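Local coordinates for protein phenol hydroxylase component phN (Pseudomonas stutzeri, PDB 3U52) that probably hydroxylates phenol and related aromatics as the diiron oxygenase subunit of a multicomponent bacterial phenol hydroxylase, at residues 154-158 and 490-495; 343-349 and 481-486. All blocks are in the same frame, centred on the assembly; numbering follows the deposited sequence.

Both contacts lie on the same side of the chain's centre, with their own centres about 12 Å apart, and tie the C-terminal part of the chain to earlier parts. Along the chain the order is 154-158, 343-349, 481-486, 490-495, so contact 2 falls within the span that contact 1 closes. Contact 1 joins the end of helix 125-155, which also supplies iron ligands, to helix 490-498; contact 2 joins two loops, the second leading toward that same helix. They meet where Gly158 O lies 3.0 Å from Asn347 ND2, a probable hydrogen bond, and they share water 2. Together they place the C-terminal helix and its preceding loop against the helical body.

Contact 1: 154-158 and 490-495; sequences KHFNG and PDQKHW. With CU (copper (II) ion), chain J.
His155 and His494 clasp a copper ion between the end of helix 125-155 and helix 490-498, a two-histidine metal bridge between distant parts of the hydroxylase's helical fold. His155 binds through ND1 at 2.1 Å from the copper, His494 through NE2 at 2.0 Å. With CG anti to the backbone N (chi1 -166°), the His494 ring reaches the copper and His155, its CD2 lying 3.4 Å from His155 O. The solvent side of the contact includes His494 and Pro490, both partly exposed. Apolar side chains of another protein chain pack on His155 and on His494, while His85 stacks on the His155 ring.

Asp491, Phe156, Asn157 and Trp495, by contrast, are buried. The Asp491 carboxylate meets the edge of the Phe156 ring, CG lying in the ring plane with the two planes 87° apart, and Phe156 CZ reaches Trp495 CE3 at 4.1 Å. Asp491 OD2 forms a salt bridge with Lys98, which probably helps keep the acid charged. Water 1 donates to both His155 O and Asp491 OD1, whereas water 2 accepts from Asn157 ND2 and Asp491 N. Asp491 OD1 also takes the Asn157 backbone N-H on its syn lone pair, N to OD1 3.0 Å, with the N-H...O angle bent to 146°.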
loop_
_atom_site.group_PDB
_atom_site.type_symbol
_atom_site.label_atom_id
_atom_site.label_comp_id
_atom_site.label_asym_id
_atom_site.label_seq_id
_atom_site.Cartn_x
_atom_site.Cartn_y
_atom_site.Cartn_z
ATOM N N LYS A 154 -13.832 -7.680 14.014
ATOM C CA LYS A 154 -14.723 -6.596 14.469
ATOM C C LYS A 154 -16.173 -6.698 14.007
ATOM O O LYS A 154 -17.063 -6.058 14.627
ATOM C CB LYS A 154 -14.167 -5.244 14.047
ATOM C CG LYS A 154 -12.738 -5.055 14.571
ATOM C CD LYS A 154 -12.197 -3.680 14.261
ATOM C CE LYS A 154 -10.728 -3.640 14.592
ATOM N NZ LYS A 154 -10.217 -2.229 14.509
ATOM N N HIS A 155 -16.432 -7.450 12.943
ATOM C CA HIS A 155 -17.759 -7.415 12.310
ATOM C C HIS A 155 -18.487 -8.757 12.258
ATOM O O HIS A 155 -19.673 -8.795 11.871
ATOM C CB HIS A 155 -17.671 -6.842 10.889
ATOM C CG HIS A 155 -17.342 -5.380 10.875
ATOM N ND1 HIS A 155 -18.295 -4.410 11.117
ATOM C CD2 HIS A 155 -16.163 -4.725 10.720
ATOM C CE1 HIS A 155 -17.724 -3.215 11.121
ATOM N NE2 HIS A 155 -16.432 -3.374 10.859
ATOM N N PHE A 156 -17.759 -9.832 12.567
ATOM C CA PHE A 156 -18.288 -11.206 12.478
ATOM C C PHE A 156 -17.936 -12.027 13.739
ATOM O O PHE A 156 -17.006 -11.681 14.451
ATOM C CB PHE A 156 -17.781 -11.926 11.200
ATOM C CG PHE A 156 -18.229 -11.260 9.902
ATOM C CD1 PHE A 156 -19.486 -11.518 9.357
ATOM C CD2 PHE A 156 -17.402 -10.330 9.275
ATOM C CE1 PHE A 156 -19.917 -10.878 8.181
ATOM C CE2 PHE A 156 -17.785 -9.690 8.081
ATOM C CZ PHE A 156 -19.051 -9.969 7.520
ATOM N N ASN A 157 -18.675 -13.107 14.000
ATOM C CA ASN A 157 -18.508 -13.837 15.267
ATOM C C ASN A 157 -17.545 -14.979 15.001
ATOM O O ASN A 157 -17.224 -15.237 13.862
ATOM C CB ASN A 157 -19.870 -14.299 15.813
ATOM C CG ASN A 157 -20.722 -13.124 16.355
ATOM O OD1 ASN A 157 -20.194 -12.244 17.028
ATOM N ND2 ASN A 157 -22.027 -13.100 16.029
ATOM N N GLY A 158 -17.022 -15.609 16.044
ATOM C CA GLY A 158 -16.247 -16.810 15.887
ATOM C C GLY A 158 -14.764 -16.608 15.591
ATOM O O GLY A 158 -14.023 -17.581 15.465
ATOM N N PRO A 490 -26.682 -14.307 14.281
ATOM C CA PRO A 490 -26.331 -12.866 14.243
ATOM C C PRO A 490 -25.500 -12.455 13.029
ATOM O O PRO A 490 -25.764 -11.372 12.460
ATOM C CB PRO A 490 -25.562 -12.640 15.543
ATOM C CG PRO A 490 -25.998 -13.758 16.436
ATOM C CD PRO A 490 -26.305 -14.938 15.553
ATOM N N ASP A 491 -24.566 -13.310 12.558
ATOM C CA ASP A 491 -23.839 -13.018 11.315
ATOM C C ASP A 491 -24.798 -12.820 10.142
ATOM O O ASP A 491 -24.669 -11.812 9.444
ATOM C CB ASP A 491 -22.852 -14.114 10.926
ATOM C CG ASP A 491 -21.455 -13.993 11.638
ATOM O OD1 ASP A 491 -21.223 -13.096 12.485
ATOM O OD2 ASP A 491 -20.563 -14.828 11.309
ATOM N N GLN A 492 -25.751 -13.758 9.917
ATOM C CA GLN A 492 -26.749 -13.602 8.849
ATOM C C GLN A 492 -27.577 -12.296 8.987
ATOM O O GLN A 492 -27.730 -11.565 8.017
ATOM C CB GLN A 492 -27.705 -14.798 8.756
ATOM C CG GLN A 492 -28.613 -14.676 7.543
ATOM C CD GLN A 492 -29.845 -15.559 7.591
ATOM O OE1 GLN A 492 -30.215 -16.134 6.579
ATOM N NE2 GLN A 492 -30.494 -15.643 8.739
ATOM N N LYS A 493 -28.068 -12.005 10.186
ATOM C CA LYS A 493 -28.797 -10.743 10.450
ATOM C C LYS A 493 -27.965 -9.467 10.182
ATOM O O LYS A 493 -28.458 -8.507 9.593
ATOM C CB LYS A 493 -29.344 -10.766 11.897
ATOM C CG LYS A 493 -30.364 -11.972 12.083
ATOM C CD LYS A 493 -30.942 -12.107 13.516
ATOM C CE LYS A 493 -32.231 -12.972 13.488
ATOM N NZ LYS A 493 -33.126 -12.628 14.658
ATOM N N HIS A 494 -26.702 -9.479 10.602
ATOM C CA HIS A 494 -25.788 -8.368 10.374
ATOM C C HIS A 494 -25.466 -8.234 8.875
ATOM O O HIS A 494 -25.494 -7.122 8.317
ATOM C CB HIS A 494 -24.529 -8.603 11.208
ATOM C CG HIS A 494 -23.659 -7.400 11.337
ATOM N ND1 HIS A 494 -24.007 -6.313 12.114
ATOM C CD2 HIS A 494 -22.444 -7.122 10.813
ATOM C CE1 HIS A 494 -23.053 -5.399 12.041
ATOM N NE2 HIS A 494 -22.091 -5.870 11.265
ATOM N N TRP A 495 -25.235 -9.349 8.192
ATOM C CA TRP A 495 -25.054 -9.302 6.760
ATOM C C TRP A 495 -26.283 -8.716 6.057
ATOM O O TRP A 495 -26.141 -7.808 5.242
ATOM C CB TRP A 495 -24.761 -10.665 6.177
ATOM C CG TRP A 495 -24.355 -10.616 4.729
ATOM C CD1 TRP A 495 -25.020 -11.149 3.675
ATOM C CD2 TRP A 495 -23.156 -9.998 4.191
ATOM N NE1 TRP A 495 -24.317 -10.910 2.507
ATOM C CE2 TRP A 495 -23.165 -10.224 2.800
ATOM C CE3 TRP A 495 -22.070 -9.316 4.769
ATOM C CZ2 TRP A 495 -22.146 -9.756 1.952
ATOM C CZ3 TRP A 495 -21.040 -8.860 3.934
ATOM C CH2 TRP A 495 -21.103 -9.061 2.544
HETATM CU CU CU J . -20.251 -5.130 11.236
HETATM O O HOH W 1 -21.921 -10.399 12.834
HETATM O O HOH W 2 -23.007 -15.245 14.033
#

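Contact 2: 343-349 and 481-486; sequences CQATNFH and EDNFDY
His349 projects against the loop 481-486 and gives its ND1 proton to Phe484 O, with ND1 and O 2.9 Å apart. The acceptor lies near the imidazole plane, but the donor stands above the carbonyl plane, 38° out of it, and the N-H...O angle is 150°. With CG anti to the carbonyl carbon (chi1 -51°), the His349 ring swings to bring ND1 to this oxygen. At the other end of the ring, NE2 lies 2.8 Å from water 2, which donates to Glu481 O, so imidazole and water together span from Phe484 O to Glu481 O. His349 CB lies 3.7 Å from Tyr486 CB, and the two side chains cross at about a right angle.

A second grip comes from the Phe484 backbone, whose N donates to Cys343 O at 2.9 Å. Cys343 SG lies beside the Phe484 carbonyl carbon at 3.6 Å. The Phe484 CB points away, but the end of the ring comes back to Gln344, CE1 3.5 Å from its CB. Beside the Cys343 bond, Asn483 CB packs against Thr346 O and Cys343 O.

Further out, Thr346 OG1 donates to Phe348 O in the carbonyl plane, on a lone pair, bracing the 343-349 loop from within. Asn95 OD1 takes the His349 backbone N-H, and Lys98 packs on the His349 side chain. Asp485 is held by Arg389, Asp482 by Asn478 and His160. Gln344 and Ala345 each touch a bound xenon atom, in separate pockets. This is a buried loop-to-loop junction, with a histidine bonded to main-chain carbonyls directly and through water, joining the segment after helix 331-342 to the C-terminal tail beside two xenon sites.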
loop_
_atom_site.group_PDB
_atom_site.type_symbol
_atom_site.label_atom_id
_atom_site.label_comp_id
_atom_site.label_asym_id
_atom_site.label_seq_id
_atom_site.Cartn_x
_atom_site.Cartn_y
_atom_site.Cartn_z
ATOM N N CYS A 343 -22.392 -28.644 15.068
ATOM C CA CYS A 343 -22.045 -27.203 15.151
ATOM C C CYS A 343 -22.653 -26.427 16.298
ATOM O O CYS A 343 -22.389 -25.227 16.413
ATOM C CB CYS A 343 -22.262 -26.408 13.841
ATOM S SG CYS A 343 -23.967 -26.145 13.452
ATOM N N GLN A 344 -23.435 -27.071 17.150
ATOM C CA GLN A 344 -23.770 -26.477 18.467
ATOM C C GLN A 344 -22.476 -26.316 19.313
ATOM O O GLN A 344 -22.443 -25.578 20.313
ATOM C CB GLN A 344 -24.887 -27.264 19.223
ATOM C CG GLN A 344 -24.476 -28.563 19.969
ATOM C CD GLN A 344 -24.513 -29.777 19.065
ATOM O OE1 GLN A 344 -24.796 -30.894 19.502
ATOM N NE2 GLN A 344 -24.277 -29.564 17.809
ATOM N N ALA A 345 -21.420 -27.018 18.902
ATOM C CA ALA A 345 -20.187 -27.058 19.669
ATOM C C ALA A 345 -18.954 -26.628 18.882
ATOM O O ALA A 345 -17.854 -27.073 19.191
ATOM C CB ALA A 345 -19.961 -28.441 20.216
ATOM N N THR A 346 -19.145 -25.794 17.865
ATOM C CA THR A 346 -18.053 -25.222 17.049
ATOM C C THR A 346 -18.198 -23.677 17.028
ATOM O O THR A 346 -19.242 -23.136 17.366
ATOM C CB THR A 346 -18.095 -25.731 15.566
ATOM O OG1 THR A 346 -19.336 -25.294 14.975
ATOM C CG2 THR A 346 -18.033 -27.285 15.488
ATOM N N ASN A 347 -17.136 -22.984 16.615
ATOM C CA ASN A 347 -17.088 -21.528 16.590
ATOM C C ASN A 347 -17.381 -21.009 15.186
ATOM O O ASN A 347 -17.036 -19.876 14.858
ATOM C CB ASN A 347 -15.688 -21.051 17.048
ATOM C CG ASN A 347 -14.571 -21.525 16.118
ATOM O OD1 ASN A 347 -14.433 -22.723 15.839
ATOM N ND2 ASN A 347 -13.730 -20.577 15.658
ATOM N N PHE A 348 -17.964 -21.851 14.338
ATOM C CA PHE A 348 -18.460 -21.467 13.025
ATOM C C PHE A 348 -19.824 -22.097 12.739
ATOM O O PHE A 348 -20.219 -23.087 13.362
ATOM C CB PHE A 348 -17.451 -21.703 11.867
ATOM C CG PHE A 348 -17.088 -23.162 11.632
ATOM C CD1 PHE A 348 -17.901 -23.980 10.858
ATOM C CD2 PHE A 348 -15.975 -23.710 12.234
ATOM C CE1 PHE A 348 -17.553 -25.357 10.640
ATOM C CE2 PHE A 348 -15.612 -25.054 12.050
ATOM C CZ PHE A 348 -16.392 -25.889 11.254
ATOM N N HIS A 349 -20.531 -21.499 11.796
ATOM C CA HIS A 349 -21.853 -21.986 11.357
ATOM C C HIS A 349 -21.809 -22.995 10.214
ATOM O O HIS A 349 -20.835 -23.051 9.457
ATOM C CB HIS A 349 -22.699 -20.794 10.863
ATOM C CG HIS A 349 -22.758 -19.658 11.841
ATOM N ND1 HIS A 349 -23.212 -19.807 13.121
ATOM C CD2 HIS A 349 -22.409 -18.353 11.717
ATOM C CE1 HIS A 349 -23.165 -18.645 13.750
ATOM N NE2 HIS A 349 -22.669 -17.744 12.921
ATOM N N GLU A 481 -24.316 -17.074 19.419
ATOM C CA GLU A 481 -23.608 -16.112 18.604
ATOM C C GLU A 481 -22.626 -16.767 17.631
ATOM O O GLU A 481 -22.653 -16.477 16.447
ATOM C CB GLU A 481 -22.874 -15.117 19.497
ATOM C CG GLU A 481 -23.768 -14.206 20.276
ATOM C CD GLU A 481 -22.967 -13.282 21.197
ATOM O OE1 GLU A 481 -21.827 -12.888 20.830
ATOM O OE2 GLU A 481 -23.476 -12.948 22.299
ATOM N N ASP A 482 -21.721 -17.596 18.145
ATOM C CA ASP A 482 -20.660 -18.174 17.331
ATOM C C ASP A 482 -21.061 -19.509 16.729
ATOM O O ASP A 482 -20.448 -19.953 15.732
ATOM C CB ASP A 482 -19.430 -18.463 18.184
ATOM C CG ASP A 482 -18.844 -17.217 18.856
ATOM O OD1 ASP A 482 -18.332 -17.379 19.970
ATOM O OD2 ASP A 482 -18.853 -16.103 18.273
ATOM N N ASN A 483 -22.028 -20.199 17.349
ATOM C CA ASN A 483 -22.336 -21.593 16.979
ATOM C C ASN A 483 -23.718 -21.734 16.301
ATOM O O ASN A 483 -24.381 -20.719 16.029
ATOM C CB ASN A 483 -22.234 -22.482 18.230
ATOM C CG ASN A 483 -23.296 -22.162 19.268
ATOM O OD1 ASN A 483 -23.665 -23.013 20.092
ATOM N ND2 ASN A 483 -23.812 -20.956 19.228
ATOM N N PHE A 484 -24.136 -22.966 16.007
ATOM C CA PHE A 484 -25.462 -23.245 15.438
ATOM C C PHE A 484 -25.539 -22.917 13.949
ATOM O O PHE A 484 -24.570 -22.394 13.384
ATOM C CB PHE A 484 -26.590 -22.490 16.160
ATOM C CG PHE A 484 -26.762 -22.848 17.634
ATOM C CD1 PHE A 484 -26.809 -24.191 18.058
ATOM C CD2 PHE A 484 -26.916 -21.845 18.581
ATOM C CE1 PHE A 484 -26.975 -24.520 19.415
ATOM C CE2 PHE A 484 -27.075 -22.154 19.961
ATOM C CZ PHE A 484 -27.123 -23.498 20.370
ATOM N N ASP A 485 -26.688 -23.213 13.315
ATOM C CA ASP A 485 -26.904 -22.944 11.907
ATOM C C ASP A 485 -26.686 -21.471 11.510
ATOM O O ASP A 485 -26.964 -20.540 12.273
ATOM C CB ASP A 485 -28.339 -23.330 11.498
ATOM C CG ASP A 485 -28.449 -23.684 10.050
ATOM O OD1 ASP A 485 -28.405 -24.904 9.760
ATOM O OD2 ASP A 485 -28.569 -22.763 9.172
ATOM N N TYR A 486 -26.215 -21.272 10.290
ATOM C CA TYR A 486 -26.040 -19.923 9.762
ATOM C C TYR A 486 -27.379 -19.171 9.650
ATOM O O TYR A 486 -27.466 -17.946 9.916
ATOM C CB TYR A 486 -25.377 -19.977 8.387
ATOM C CG TYR A 486 -25.314 -18.620 7.727
ATOM C CD1 TYR A 486 -24.397 -17.643 8.155
ATOM C CD2 TYR A 486 -26.197 -18.297 6.694
ATOM C CE1 TYR A 486 -24.345 -16.363 7.522
ATOM C CE2 TYR A 486 -26.153 -17.039 6.060
ATOM C CZ TYR A 486 -25.241 -16.079 6.489
ATOM O OH TYR A 486 -25.214 -14.838 5.822
HETATM O O HOH W 2 -23.007 -15.245 14.033
#